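Local coordinates for protein condensin complex subunit 3 (Schizosaccharomyces pombe, PDB 5OQR) that serves as a regulatory subunit of condensin, the complex required to convert interphase chromatin into condensed, mitotic-like chromosomes, at residues V96-C101 against E134-L139; K226-L231 against E267-S272; E429-G434 against L460-Y465; F729-L734 against S771-F776. All coordinates share one frame; numbering follows the deposited sequence.

Contact 1: V96-C101 against E134-L139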
loop_
_atom_site.group_PDB
_atom_site.type_symbol
_atom_site.label_atom_id
_atom_site.label_comp_id
_atom_site.label_asym_id
_atom_site.label_seq_id
_atom_site.Cartn_x
_atom_site.Cartn_y
_atom_site.Cartn_z
ATOM N N VAL A 96 10.091 -29.394 -24.536
ATOM C CA VAL A 96 10.258 -30.782 -24.117
ATOM C C VAL A 96 10.349 -30.859 -22.600
ATOM O O VAL A 96 9.811 -31.780 -21.974
ATOM C CB VAL A 96 11.494 -31.400 -24.798
ATOM C CG1 VAL A 96 11.831 -32.764 -24.195
ATOM C CG2 VAL A 96 11.249 -31.537 -26.291
ATOM N N ARG A 97 11.033 -29.893 -21.983
ATOM C CA ARG A 97 11.058 -29.818 -20.526
ATOM C C ARG A 97 9.705 -29.387 -19.976
ATOM O O ARG A 97 9.241 -29.919 -18.961
ATOM C CB ARG A 97 12.146 -28.849 -20.073
ATOM C CG ARG A 97 13.455 -29.508 -19.676
ATOM C CD ARG A 97 14.478 -28.462 -19.274
ATOM N NE ARG A 97 14.680 -27.480 -20.335
ATOM C CZ ARG A 97 15.271 -26.303 -20.166
ATOM N NH1 ARG A 97 15.721 -25.947 -18.971
ATOM N NH2 ARG A 97 15.407 -25.478 -21.195
ATOM N N TYR A 98 9.060 -28.419 -20.630
ATOM C CA TYR A 98 7.778 -27.921 -20.146
ATOM C C TYR A 98 6.682 -28.966 -20.309
ATOM O O TYR A 98 5.854 -29.148 -19.410
ATOM C CB TYR A 98 7.417 -26.629 -20.881
ATOM C CG TYR A 98 5.936 -26.356 -20.990
ATOM C CD1 TYR A 98 5.220 -25.865 -19.909
ATOM C CD2 TYR A 98 5.258 -26.571 -22.180
ATOM C CE1 TYR A 98 3.867 -25.607 -20.007
ATOM C CE2 TYR A 98 3.905 -26.318 -22.289
ATOM C CZ TYR A 98 3.215 -25.835 -21.199
ATOM O OH TYR A 98 1.867 -25.579 -21.302
ATOM N N ARG A 99 6.662 -29.667 -21.445
ATOM C CA ARG A 99 5.681 -30.732 -21.629
ATOM C C ARG A 99 5.924 -31.875 -20.652
ATOM O O ARG A 99 4.978 -32.395 -20.050
ATOM C CB ARG A 99 5.717 -31.241 -23.071
ATOM C CG ARG A 99 5.302 -30.210 -24.115
ATOM C CD ARG A 99 3.844 -29.806 -23.969
ATOM N NE ARG A 99 3.432 -28.864 -25.006
ATOM C CZ ARG A 99 2.280 -28.201 -25.002
ATOM N NH1 ARG A 99 1.413 -28.367 -24.010
ATOM N NH2 ARG A 99 1.994 -27.366 -25.990
ATOM N N CYS A 100 7.183 -32.278 -20.477
ATOM C CA CYS A 100 7.492 -33.341 -19.526
ATOM C C CYS A 100 6.963 -32.999 -18.139
ATOM O O CYS A 100 6.264 -33.804 -17.512
ATOM C CB CYS A 100 9.001 -33.585 -19.483
ATOM S SG CYS A 100 9.628 -34.620 -20.826
ATOM N N CYS A 101 7.287 -31.804 -17.642
ATOM C CA CYS A 101 6.753 -31.376 -16.354
ATOM C C CYS A 101 5.235 -31.276 -16.400
ATOM O O CYS A 101 4.549 -31.653 -15.443
ATOM C CB CYS A 101 7.366 -30.036 -15.952
ATOM S SG CYS A 101 9.130 -30.115 -15.577
ATOM N N GLU A 134 13.700 -21.072 -17.798
ATOM C CA GLU A 134 12.452 -20.609 -18.384
ATOM C C GLU A 134 11.350 -20.601 -17.334
ATOM O O GLU A 134 11.293 -21.478 -16.467
ATOM C CB GLU A 134 12.056 -21.504 -19.559
ATOM C CG GLU A 134 13.176 -21.718 -20.562
ATOM C CD GLU A 134 13.684 -20.418 -21.151
ATOM O OE1 GLU A 134 13.048 -19.907 -22.096
ATOM O OE2 GLU A 134 14.711 -19.903 -20.662
ATOM N N SER A 135 10.473 -19.601 -17.417
ATOM C CA SER A 135 9.411 -19.465 -16.428
ATOM C C SER A 135 8.356 -20.552 -16.593
ATOM O O SER A 135 7.814 -21.055 -15.602
ATOM C CB SER A 135 8.775 -18.080 -16.535
ATOM O OG SER A 135 8.191 -17.887 -17.811
ATOM N N ILE A 136 8.054 -20.931 -17.837
ATOM C CA ILE A 136 7.006 -21.918 -18.082
ATOM C C ILE A 136 7.371 -23.254 -17.453
ATOM O O ILE A 136 6.507 -23.968 -16.931
ATOM C CB ILE A 136 6.746 -22.054 -19.595
ATOM C CG1 ILE A 136 8.008 -22.547 -20.316
ATOM C CG2 ILE A 136 6.270 -20.721 -20.160
ATOM C CD1 ILE A 136 7.852 -22.718 -21.815
ATOM N N VAL A 137 8.655 -23.614 -17.486
ATOM C CA VAL A 137 9.087 -24.881 -16.905
ATOM C C VAL A 137 8.891 -24.863 -15.395
ATOM O O VAL A 137 8.381 -25.821 -14.805
ATOM C CB VAL A 137 10.551 -25.169 -17.281
ATOM C CG1 VAL A 137 11.021 -26.486 -16.665
ATOM C CG2 VAL A 137 10.719 -25.200 -18.793
ATOM N N ARG A 138 9.303 -23.772 -14.748
ATOM C CA ARG A 138 9.124 -23.648 -13.306
ATOM C C ARG A 138 7.656 -23.785 -12.924
ATOM O O ARG A 138 7.311 -24.502 -11.977
ATOM C CB ARG A 138 9.678 -22.309 -12.829
ATOM C CG ARG A 138 11.193 -22.230 -12.817
ATOM C CD ARG A 138 11.653 -20.834 -12.449
ATOM N NE ARG A 138 11.708 -19.960 -13.619
ATOM C CZ ARG A 138 11.621 -18.634 -13.579
ATOM N NH1 ARG A 138 11.456 -18.005 -12.423
ATOM N NH2 ARG A 138 11.687 -17.933 -14.702
ATOM N N LEU A 139 6.776 -23.097 -13.653
ATOM C CA LEU A 139 5.348 -23.157 -13.367
ATOM C C LEU A 139 4.876 -24.603 -13.263
ATOM O O LEU A 139 4.336 -25.024 -12.235
ATOM C CB LEU A 139 4.574 -22.409 -14.455
ATOM C CG LEU A 139 3.170 -21.904 -14.105
ATOM C CD1 LEU A 139 2.626 -21.071 -15.253
ATOM C CD2 LEU A 139 2.209 -23.038 -13.774
#
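Val137 meets three residues of the facing helix, Arg97, Tyr98 and Cys101, and this apolar packing carries the contact. Its CG2 lies 4.1 Å from Arg97 CB and also reaches the backbone N and CB of Tyr98. Its other branch, CG1, faces Cys101 SG at 4.2 Å. Val137 CG1 is anti to the backbone N (chi1 179°), which leaves CG2 beside that N and turned to Arg97 and Tyr98. Tyr98 and Ile136 cross at about a right angle. Ile136 CD1 touches the root of the tyrosine, 4.0 Å from Tyr98 CB, while Ile136 O sits at the ring edge, 3.8 Å from Tyr98 CD1.

No hydrogen bond spans the two segments. The strongest polar partner of Arg97 lies outside them: its NH1 forms a salt bridge with Asp132. Arg97 NH2 approaches the aliphatic part of Glu134, 4.4 Å from Glu134 CG. The same NH2 stays 5.6 Å from Glu134 OE2, so any attraction is probably long-range and weak. Glu134 is the N-cap of helix 135-145.

The two segments run nearly parallel, with axes 8.5 Å apart at 14°. They belong to HEAT 2 and HEAT 3, and this is the side-by-side stacking of helices from successive repeats in a HEAT solenoid.

Contact 2: K226-L231 against E267-S272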
loop_
_atom_site.group_PDB
_atom_site.type_symbol
_atom_site.label_atom_id
_atom_site.label_comp_id
_atom_site.label_asym_id
_atom_site.label_seq_id
_atom_site.Cartn_x
_atom_site.Cartn_y
_atom_site.Cartn_z
ATOM N N LYS A 226 -2.965 -11.541 13.213
ATOM C CA LYS A 226 -3.025 -11.999 11.830
ATOM C C LYS A 226 -4.390 -11.706 11.219
ATOM O O LYS A 226 -4.480 -11.218 10.089
ATOM C CB LYS A 226 -2.713 -13.494 11.757
ATOM C CG LYS A 226 -1.233 -13.830 11.847
ATOM C CD LYS A 226 -1.000 -15.324 11.705
ATOM C CE LYS A 226 0.459 -15.689 11.911
ATOM N NZ LYS A 226 0.815 -15.793 13.352
ATOM N N ARG A 227 -5.462 -11.993 11.962
ATOM C CA ARG A 227 -6.808 -11.712 11.472
ATOM C C ARG A 227 -6.956 -10.251 11.074
ATOM O O ARG A 227 -7.573 -9.936 10.053
ATOM C CB ARG A 227 -7.842 -12.060 12.542
ATOM C CG ARG A 227 -7.735 -13.458 13.117
ATOM C CD ARG A 227 -8.606 -13.587 14.351
ATOM N NE ARG A 227 -8.370 -14.833 15.073
ATOM C CZ ARG A 227 -8.850 -15.098 16.283
ATOM N NH1 ARG A 227 -9.591 -14.201 16.918
ATOM N NH2 ARG A 227 -8.583 -16.259 16.862
ATOM N N VAL A 228 -6.400 -9.345 11.877
ATOM C CA VAL A 228 -6.563 -7.918 11.617
ATOM C C VAL A 228 -5.689 -7.487 10.448
ATOM O O VAL A 228 -6.109 -6.685 9.604
ATOM C CB VAL A 228 -6.250 -7.111 12.890
ATOM C CG1 VAL A 228 -6.294 -5.613 12.614
ATOM C CG2 VAL A 228 -7.230 -7.471 13.988
ATOM N N ARG A 229 -4.463 -8.004 10.375
ATOM C CA ARG A 229 -3.573 -7.627 9.285
ATOM C C ARG A 229 -4.139 -8.075 7.945
ATOM O O ARG A 229 -3.997 -7.375 6.935
ATOM C CB ARG A 229 -2.184 -8.220 9.520
ATOM C CG ARG A 229 -1.075 -7.495 8.774
ATOM C CD ARG A 229 0.286 -7.689 9.431
ATOM N NE ARG A 229 0.778 -9.063 9.307
ATOM C CZ ARG A 229 0.900 -9.935 10.306
ATOM N NH1 ARG A 229 0.577 -9.607 11.549
ATOM N NH2 ARG A 229 1.364 -11.155 10.058
ATOM N N ILE A 230 -4.800 -9.234 7.919
ATOM C CA ILE A 230 -5.457 -9.701 6.700
ATOM C C ILE A 230 -6.501 -8.690 6.244
ATOM O O ILE A 230 -6.452 -8.176 5.120
ATOM C CB ILE A 230 -6.086 -11.087 6.928
ATOM C CG1 ILE A 230 -4.993 -12.133 7.146
ATOM C CG2 ILE A 230 -6.967 -11.487 5.743
ATOM C CD1 ILE A 230 -5.510 -13.467 7.617
ATOM N N LEU A 231 -7.470 -8.398 7.114
ATOM C CA LEU A 231 -8.572 -7.524 6.730
ATOM C C LEU A 231 -8.078 -6.127 6.384
ATOM O O LEU A 231 -8.589 -5.492 5.456
ATOM C CB LEU A 231 -9.605 -7.467 7.854
ATOM C CG LEU A 231 -10.175 -8.814 8.299
ATOM C CD1 LEU A 231 -11.126 -8.616 9.466
ATOM C CD2 LEU A 231 -10.875 -9.516 7.147
ATOM N N GLU A 267 -15.944 -9.793 18.416
ATOM C CA GLU A 267 -15.219 -10.100 19.642
ATOM C C GLU A 267 -13.900 -10.811 19.373
ATOM O O GLU A 267 -13.053 -10.873 20.269
ATOM C CB GLU A 267 -16.092 -10.950 20.562
ATOM C CG GLU A 267 -17.367 -10.253 20.998
ATOM C CD GLU A 267 -18.260 -11.136 21.843
ATOM O OE1 GLU A 267 -17.787 -12.199 22.297
ATOM O OE2 GLU A 267 -19.436 -10.770 22.049
ATOM N N ARG A 268 -13.705 -11.340 18.166
ATOM C CA ARG A 268 -12.467 -12.008 17.795
ATOM C C ARG A 268 -11.519 -11.088 17.036
ATOM O O ARG A 268 -10.575 -11.568 16.402
ATOM C CB ARG A 268 -12.772 -13.251 16.958
ATOM C CG ARG A 268 -13.623 -14.299 17.661
ATOM C CD ARG A 268 -12.802 -15.172 18.599
ATOM N NE ARG A 268 -12.371 -14.461 19.801
ATOM C CZ ARG A 268 -13.114 -14.308 20.892
ATOM N NH1 ARG A 268 -14.341 -14.810 20.947
ATOM N NH2 ARG A 268 -12.633 -13.646 21.935
ATOM N N LEU A 269 -11.752 -9.776 17.084
ATOM C CA LEU A 269 -10.905 -8.812 16.399
ATOM C C LEU A 269 -10.294 -7.776 17.330
ATOM O O LEU A 269 -9.541 -6.916 16.859
ATOM C CB LEU A 269 -11.700 -8.094 15.300
ATOM C CG LEU A 269 -12.240 -8.970 14.168
ATOM C CD1 LEU A 269 -13.061 -8.128 13.215
ATOM C CD2 LEU A 269 -11.111 -9.666 13.426
ATOM N N ASP A 270 -10.588 -7.830 18.626
ATOM C CA ASP A 270 -10.034 -6.893 19.601
ATOM C C ASP A 270 -10.236 -5.451 19.135
ATOM O O ASP A 270 -9.293 -4.688 18.928
ATOM C CB ASP A 270 -8.554 -7.193 19.848
ATOM C CG ASP A 270 -8.025 -6.518 21.094
ATOM O OD1 ASP A 270 -6.805 -6.260 21.158
ATOM O OD2 ASP A 270 -8.828 -6.250 22.010
ATOM N N VAL A 271 -11.512 -5.086 18.987
ATOM C CA VAL A 271 -11.868 -3.835 18.325
ATOM C C VAL A 271 -11.333 -2.631 19.086
ATOM O O VAL A 271 -11.002 -1.604 18.481
ATOM C CB VAL A 271 -13.396 -3.752 18.143
ATOM C CG1 VAL A 271 -13.888 -4.916 17.304
ATOM C CG2 VAL A 271 -14.106 -3.722 19.489
ATOM N N SER A 272 -11.247 -2.720 20.414
ATOM C CA SER A 272 -10.761 -1.584 21.190
ATOM C C SER A 272 -9.326 -1.231 20.822
ATOM O O SER A 272 -8.924 -0.069 20.942
ATOM C CB SER A 272 -10.874 -1.880 22.685
ATOM O OG SER A 272 -10.315 -3.141 23.003
HETATM O O HOH W 1 -9.666 -14.023 19.355
#
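Helix segment 226-231 faces the irregular segment 267-272, and the backbones come nearest at Val228 and Leu269, whose CA atoms are 6.5 Å apart. The polar link is a hydrogen bond from Arg227 NH1 to Arg268 O, 2.9 Å long with an N-H...O angle of 154°. The oxygen lies in the plane of the guanidinium. The Arg227 chain is extended from CG to NE, which carries the group out to the loop. The other two nitrogens are also used: NE bonds to Leu222 O and NH2 to Arg220 O. Three backbone carbonyls thus fix the guanidinium.

Arg268 lies alongside Arg227 and points the same way, but the two guanidinium planes are 83° apart. Their like charges come close, with Arg227 NH1 4.0 Å from Arg268 NE. A water accepts from Arg268 NE at 2.8 Å. It is modelled very near Arg227 NH1, so that half of the bridge is doubtful.

Among the apolar groups, Leu269 CD2 touches both Arg227 CB and Leu231 CD1, 4.1 Å from each. Val228 CG2 reaches Leu269 O at 3.7 Å. An alanine at Arg227 would probably leave the carbonyls of Arg268, Arg220 and Leu222 without this donor.

Here an arginine of a HEAT 5 helix ties down the loop that leads into helix 275-288 of the alpha-helical solenoid.

Contact 3: E429-G434 against L460-Y465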
loop_
_atom_site.group_PDB
_atom_site.type_symbol
_atom_site.label_atom_id
_atom_site.label_comp_id
_atom_site.label_asym_id
_atom_site.label_seq_id
_atom_site.Cartn_x
_atom_site.Cartn_y
_atom_site.Cartn_z
ATOM N N GLU A 429 -12.966 26.578 36.899
ATOM C CA GLU A 429 -13.451 25.780 38.020
ATOM C C GLU A 429 -12.528 24.599 38.288
ATOM O O GLU A 429 -12.180 24.320 39.441
ATOM C CB GLU A 429 -14.876 25.307 37.741
ATOM C CG GLU A 429 -15.883 26.442 37.654
ATOM C CD GLU A 429 -17.285 25.963 37.329
ATOM O OE1 GLU A 429 -17.461 24.749 37.090
ATOM O OE2 GLU A 429 -18.212 26.800 37.312
ATOM N N VAL A 430 -12.119 23.891 37.234
ATOM C CA VAL A 430 -11.169 22.796 37.405
ATOM C C VAL A 430 -9.849 23.320 37.947
ATOM O O VAL A 430 -9.128 22.606 38.654
ATOM C CB VAL A 430 -10.971 22.047 36.072
ATOM C CG1 VAL A 430 -9.999 20.886 36.245
ATOM C CG2 VAL A 430 -12.303 21.547 35.539
ATOM N N PHE A 431 -9.508 24.568 37.624
ATOM C CA PHE A 431 -8.270 25.155 38.121
ATOM C C PHE A 431 -8.378 25.517 39.596
ATOM O O PHE A 431 -7.388 25.421 40.329
ATOM C CB PHE A 431 -7.922 26.388 37.287
ATOM C CG PHE A 431 -6.535 26.912 37.519
ATOM C CD1 PHE A 431 -5.427 26.129 37.243
ATOM C CD2 PHE A 431 -6.339 28.201 37.986
ATOM C CE1 PHE A 431 -4.151 26.614 37.446
ATOM C CE2 PHE A 431 -5.065 28.692 38.189
ATOM C CZ PHE A 431 -3.969 27.898 37.917
ATOM N N GLU A 432 -9.565 25.930 40.048
ATOM C CA GLU A 432 -9.752 26.254 41.458
ATOM C C GLU A 432 -9.610 25.016 42.334
ATOM O O GLU A 432 -9.029 25.084 43.423
ATOM C CB GLU A 432 -11.121 26.902 41.668
ATOM C CG GLU A 432 -11.219 28.325 41.139
ATOM C CD GLU A 432 -12.630 28.883 41.211
ATOM O OE1 GLU A 432 -12.782 30.123 41.215
ATOM O OE2 GLU A 432 -13.588 28.083 41.267
ATOM N N GLN A 433 -10.139 23.877 41.880
ATOM C CA GLN A 433 -10.018 22.636 42.638
ATOM C C GLN A 433 -8.578 22.395 43.070
ATOM O O GLN A 433 -8.280 22.275 44.263
ATOM C CB GLN A 433 -10.518 21.457 41.802
ATOM C CG GLN A 433 -12.026 21.345 41.694
ATOM C CD GLN A 433 -12.464 19.981 41.191
ATOM O OE1 GLN A 433 -12.977 19.851 40.080
ATOM N NE2 GLN A 433 -12.259 18.956 42.010
ATOM N N GLY A 434 -7.664 22.331 42.101
ATOM C CA GLY A 434 -6.281 22.001 42.392
ATOM C C GLY A 434 -5.604 22.959 43.348
ATOM O O GLY A 434 -4.554 22.621 43.907
ATOM N N LEU A 460 -2.007 19.696 34.230
ATOM C CA LEU A 460 -1.965 19.037 32.930
ATOM C C LEU A 460 -3.360 18.829 32.360
ATOM O O LEU A 460 -3.544 18.894 31.140
ATOM C CB LEU A 460 -1.235 17.701 33.040
ATOM C CG LEU A 460 0.288 17.774 33.131
ATOM C CD1 LEU A 460 0.862 16.406 33.445
ATOM C CD2 LEU A 460 0.885 18.313 31.839
ATOM N N ARG A 461 -4.350 18.571 33.213
ATOM C CA ARG A 461 -5.720 18.463 32.722
ATOM C C ARG A 461 -6.231 19.814 32.246
ATOM O O ARG A 461 -6.940 19.896 31.238
ATOM C CB ARG A 461 -6.633 17.906 33.812
ATOM C CG ARG A 461 -8.013 17.510 33.300
ATOM C CD ARG A 461 -8.995 17.292 34.435
ATOM N NE ARG A 461 -8.373 16.616 35.566
ATOM C CZ ARG A 461 -8.032 15.332 35.575
ATOM N NH1 ARG A 461 -7.468 14.806 36.653
ATOM N NH2 ARG A 461 -8.246 14.576 34.506
ATOM N N CYS A 462 -5.886 20.884 32.961
ATOM C CA CYS A 462 -6.292 22.218 32.537
ATOM C C CYS A 462 -5.708 22.549 31.172
ATOM O O CYS A 462 -6.433 22.936 30.252
ATOM C CB CYS A 462 -5.862 23.255 33.576
ATOM S SG CYS A 462 -6.802 23.195 35.112
ATOM N N LEU A 463 -4.392 22.388 31.022
ATOM C CA LEU A 463 -3.753 22.659 29.741
ATOM C C LEU A 463 -4.335 21.798 28.631
ATOM O O LEU A 463 -4.433 22.249 27.486
ATOM C CB LEU A 463 -2.248 22.435 29.852
ATOM C CG LEU A 463 -1.488 23.404 30.760
ATOM C CD1 LEU A 463 -0.054 22.942 30.944
ATOM C CD2 LEU A 463 -1.522 24.812 30.191
ATOM N N SER A 464 -4.724 20.561 28.944
ATOM C CA SER A 464 -5.405 19.737 27.953
ATOM C C SER A 464 -6.737 20.348 27.544
ATOM O O SER A 464 -7.152 20.210 26.390
ATOM C CB SER A 464 -5.612 18.327 28.499
ATOM O OG SER A 464 -4.368 17.707 28.765
ATOM N N TYR A 465 -7.424 21.018 28.472
ATOM C CA TYR A 465 -8.647 21.727 28.114
ATOM C C TYR A 465 -8.332 22.971 27.298
ATOM O O TYR A 465 -9.071 23.317 26.372
ATOM C CB TYR A 465 -9.430 22.113 29.371
ATOM C CG TYR A 465 -10.137 20.977 30.076
ATOM C CD1 TYR A 465 -9.741 19.659 29.904
ATOM C CD2 TYR A 465 -11.212 21.230 30.915
ATOM C CE1 TYR A 465 -10.393 18.628 30.555
ATOM C CE2 TYR A 465 -11.868 20.209 31.565
ATOM C CZ TYR A 465 -11.455 18.912 31.384
ATOM O OH TYR A 465 -12.113 17.896 32.033
#
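Val430 projects as a bump into a hollow lined by Arg461, Cys462 and Tyr465. Its CG1 branch settles 4.1 Å from the aliphatic Arg461 CD and also against the Cys462 sulfur. Its CG2 branch approaches Tyr465 CE2 at 4.2 Å. A chi1 of -179°, with CG1 anti to the backbone N, puts CG1 on the Arg461 and Cys462 side and leaves CG2 for the tyrosine.

The second bump comes from the opposite helix. Cys462 SG enters the notch between Val430 and Phe431, 3.9 Å from Phe431 CD1 and close to the CA and CB of the same residue. It meets the ring at the edge: the sulfur is 5.2 Å from the centroid and 79° off the ring normal. Leu490 of helix 480-495 touches both Phe431 and Cys462. The segments run antiparallel at 170°, their axes 9.8 Å apart.

No hydrogen bond crosses between the segments. Polar groups are answered elsewhere: Tyr465 OH bonds to Leu392 O, and Val430 O accepts from Asn458 ND2. The chemistry therefore implies an apolar and sulfur-aromatic seam that relies on fit, joining two helices whose connecting chain is largely unmodelled.

Contact 4: F729-L734 against S771-F776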
loop_
_atom_site.group_PDB
_atom_site.type_symbol
_atom_site.label_atom_id
_atom_site.label_comp_id
_atom_site.label_asym_id
_atom_site.label_seq_id
_atom_site.Cartn_x
_atom_site.Cartn_y
_atom_site.Cartn_z
ATOM N N PHE A 729 26.809 7.533 -18.054
ATOM C CA PHE A 729 25.444 7.335 -17.588
ATOM C C PHE A 729 24.567 8.536 -17.913
ATOM O O PHE A 729 23.402 8.375 -18.292
ATOM C CB PHE A 729 25.437 7.057 -16.087
ATOM C CG PHE A 729 24.067 6.868 -15.525
ATOM C CD1 PHE A 729 23.508 7.820 -14.695
ATOM C CD2 PHE A 729 23.324 5.747 -15.848
ATOM C CE1 PHE A 729 22.239 7.651 -14.185
ATOM C CE2 PHE A 729 22.055 5.571 -15.343
ATOM C CZ PHE A 729 21.509 6.525 -14.515
ATOM N N MET A 730 25.105 9.748 -17.774
ATOM C CA MET A 730 24.320 10.935 -18.091
ATOM C C MET A 730 23.927 10.963 -19.559
ATOM O O MET A 730 22.839 11.438 -19.901
ATOM C CB MET A 730 25.100 12.196 -17.721
ATOM C CG MET A 730 25.466 12.289 -16.247
ATOM S SD MET A 730 24.043 12.172 -15.144
ATOM C CE MET A 730 23.236 13.738 -15.456
ATOM N N ILE A 731 24.793 10.458 -20.442
ATOM C CA ILE A 731 24.454 10.379 -21.858
ATOM C C ILE A 731 23.383 9.323 -22.084
ATOM O O ILE A 731 22.506 9.482 -22.939
ATOM C CB ILE A 731 25.720 10.100 -22.691
ATOM C CG1 ILE A 731 26.643 11.318 -22.666
ATOM C CG2 ILE A 731 25.368 9.749 -24.141
ATOM C CD1 ILE A 731 28.050 11.032 -23.141
ATOM N N SER A 732 23.435 8.230 -21.319
ATOM C CA SER A 732 22.425 7.182 -21.428
ATOM C C SER A 732 21.014 7.739 -21.304
ATOM O O SER A 732 20.077 7.194 -21.898
ATOM C CB SER A 732 22.660 6.122 -20.353
ATOM O OG SER A 732 22.614 6.695 -19.059
ATOM N N LEU A 733 20.841 8.821 -20.545
ATOM C CA LEU A 733 19.503 9.353 -20.309
ATOM C C LEU A 733 18.924 10.009 -21.554
ATOM O O LEU A 733 17.702 10.005 -21.739
ATOM C CB LEU A 733 19.543 10.349 -19.152
ATOM C CG LEU A 733 20.198 9.808 -17.880
ATOM C CD1 LEU A 733 20.289 10.892 -16.830
ATOM C CD2 LEU A 733 19.435 8.602 -17.355
ATOM N N LEU A 734 19.775 10.574 -22.415
ATOM C CA LEU A 734 19.285 11.200 -23.640
ATOM C C LEU A 734 18.480 10.222 -24.483
ATOM O O LEU A 734 17.546 10.629 -25.180
ATOM C CB LEU A 734 20.458 11.754 -24.445
ATOM C CG LEU A 734 21.145 12.984 -23.853
ATOM C CD1 LEU A 734 22.533 13.141 -24.433
ATOM C CD2 LEU A 734 20.319 14.231 -24.111
ATOM N N SER A 771 27.008 6.549 -30.259
ATOM C CA SER A 771 25.817 6.105 -30.976
ATOM C C SER A 771 24.562 6.774 -30.427
ATOM O O SER A 771 23.661 7.135 -31.192
ATOM C CB SER A 771 25.697 4.585 -30.893
ATOM O OG SER A 771 24.647 4.110 -31.718
ATOM N N ILE A 772 24.484 6.947 -29.107
ATOM C CA ILE A 772 23.340 7.634 -28.517
ATOM C C ILE A 772 23.320 9.093 -28.948
ATOM O O ILE A 772 22.268 9.632 -29.314
ATOM C CB ILE A 772 23.370 7.501 -26.983
ATOM C CG1 ILE A 772 23.272 6.031 -26.572
ATOM C CG2 ILE A 772 22.227 8.289 -26.347
ATOM C CD1 ILE A 772 23.650 5.780 -25.130
ATOM N N LEU A 773 24.476 9.757 -28.914
ATOM C CA LEU A 773 24.534 11.156 -29.319
ATOM C C LEU A 773 24.186 11.321 -30.791
ATOM O O LEU A 773 23.482 12.263 -31.167
ATOM C CB LEU A 773 25.920 11.725 -29.027
ATOM C CG LEU A 773 26.273 11.903 -27.549
ATOM C CD1 LEU A 773 27.718 12.331 -27.399
ATOM C CD2 LEU A 773 25.349 12.915 -26.886
ATOM N N ALA A 774 24.665 10.411 -31.641
ATOM C CA ALA A 774 24.363 10.502 -33.065
ATOM C C ALA A 774 22.881 10.275 -33.329
ATOM O O ALA A 774 22.266 10.996 -34.120
ATOM C CB ALA A 774 25.204 9.494 -33.844
ATOM N N LYS A 775 22.291 9.277 -32.675
ATOM C CA LYS A 775 20.867 9.024 -32.852
ATOM C C LYS A 775 20.029 10.180 -32.327
ATOM O O LYS A 775 18.974 10.488 -32.892
ATOM C CB LYS A 775 20.487 7.722 -32.155
ATOM C CG LYS A 775 19.243 7.055 -32.712
ATOM C CD LYS A 775 19.006 5.699 -32.066
ATOM C CE LYS A 775 20.069 4.683 -32.469
ATOM N NZ LYS A 775 20.699 4.039 -31.284
ATOM N N PHE A 776 20.477 10.827 -31.250
ATOM C CA PHE A 776 19.769 11.988 -30.728
ATOM C C PHE A 776 19.917 13.183 -31.660
ATOM O O PHE A 776 18.942 13.896 -31.925
ATOM C CB PHE A 776 20.295 12.324 -29.332
ATOM C CG PHE A 776 19.441 13.296 -28.579
ATOM C CD1 PHE A 776 18.374 12.853 -27.820
ATOM C CD2 PHE A 776 19.706 14.652 -28.625
ATOM C CE1 PHE A 776 17.585 13.743 -27.124
ATOM C CE2 PHE A 776 18.921 15.547 -27.931
ATOM C CZ PHE A 776 17.860 15.093 -27.178
#
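Leu734 and Phe776 form the tightly packed end of this contact. Leu734 CD2 sits over one face of the ring, 4.1 Å from its centroid and 14° off the normal, as a CH-pi contact. The two side chains cross at about a right angle. Phe776 CD1 also comes to 3.5 Å from Leu734 O. The other branch of the leucine, CD1, presses on Leu773 CD2 at 3.7 Å. Ala711 and Phe715 of helix 706-717 close in on both Leu734 and Phe776. An alanine in place of Phe776 would probably open a gap beside Leu734 CD2 and leave Ala711 and Phe715 without the ring they pack on.

The packed part continues through Ile731 and Ile772. Ile731 CG2 touches both Ile772 CG2 and Leu773 CG, 4.1 Å from each. Ile772 CG2 also lies 3.6 Å from Ile731 O and reaches Leu734 CB.

The looser side is at Ser732, which is partly exposed. CB of Ser732 points away from the other helix, and only the tip of Ile772 reaches this residue, with Ile772 CD1 4.1 Å from Ser732 CA. Little surface is covered there.

The axes are 9.1 Å apart and cross at 31°. No ion pair joins the segments. The chemistry implies mainly apolar packing, with no hydrogen bond between the segments, where a HEAT 9 helix meets the last helix of the chain, 767-785.

The four contacts follow one another along the chain, each closing before the next opens, and none touches another. They sample a long helical solenoid. Contacts 1 and 2 have centres 41 Å apart, and contacts 2 and 3 have centres 37 Å apart. Contact 3 lies 74 Å from contact 1 and 69 Å from contact 4, centre to centre. Contact 4 is only 39 Å from contact 1, although it is last in sequence, which is consistent with a chain that bends back on itself. None of them lies at an identified active site or ligand. Another protein chain of the assembly packs on Val96 of segment 96-101 but touches none of the other three contacts.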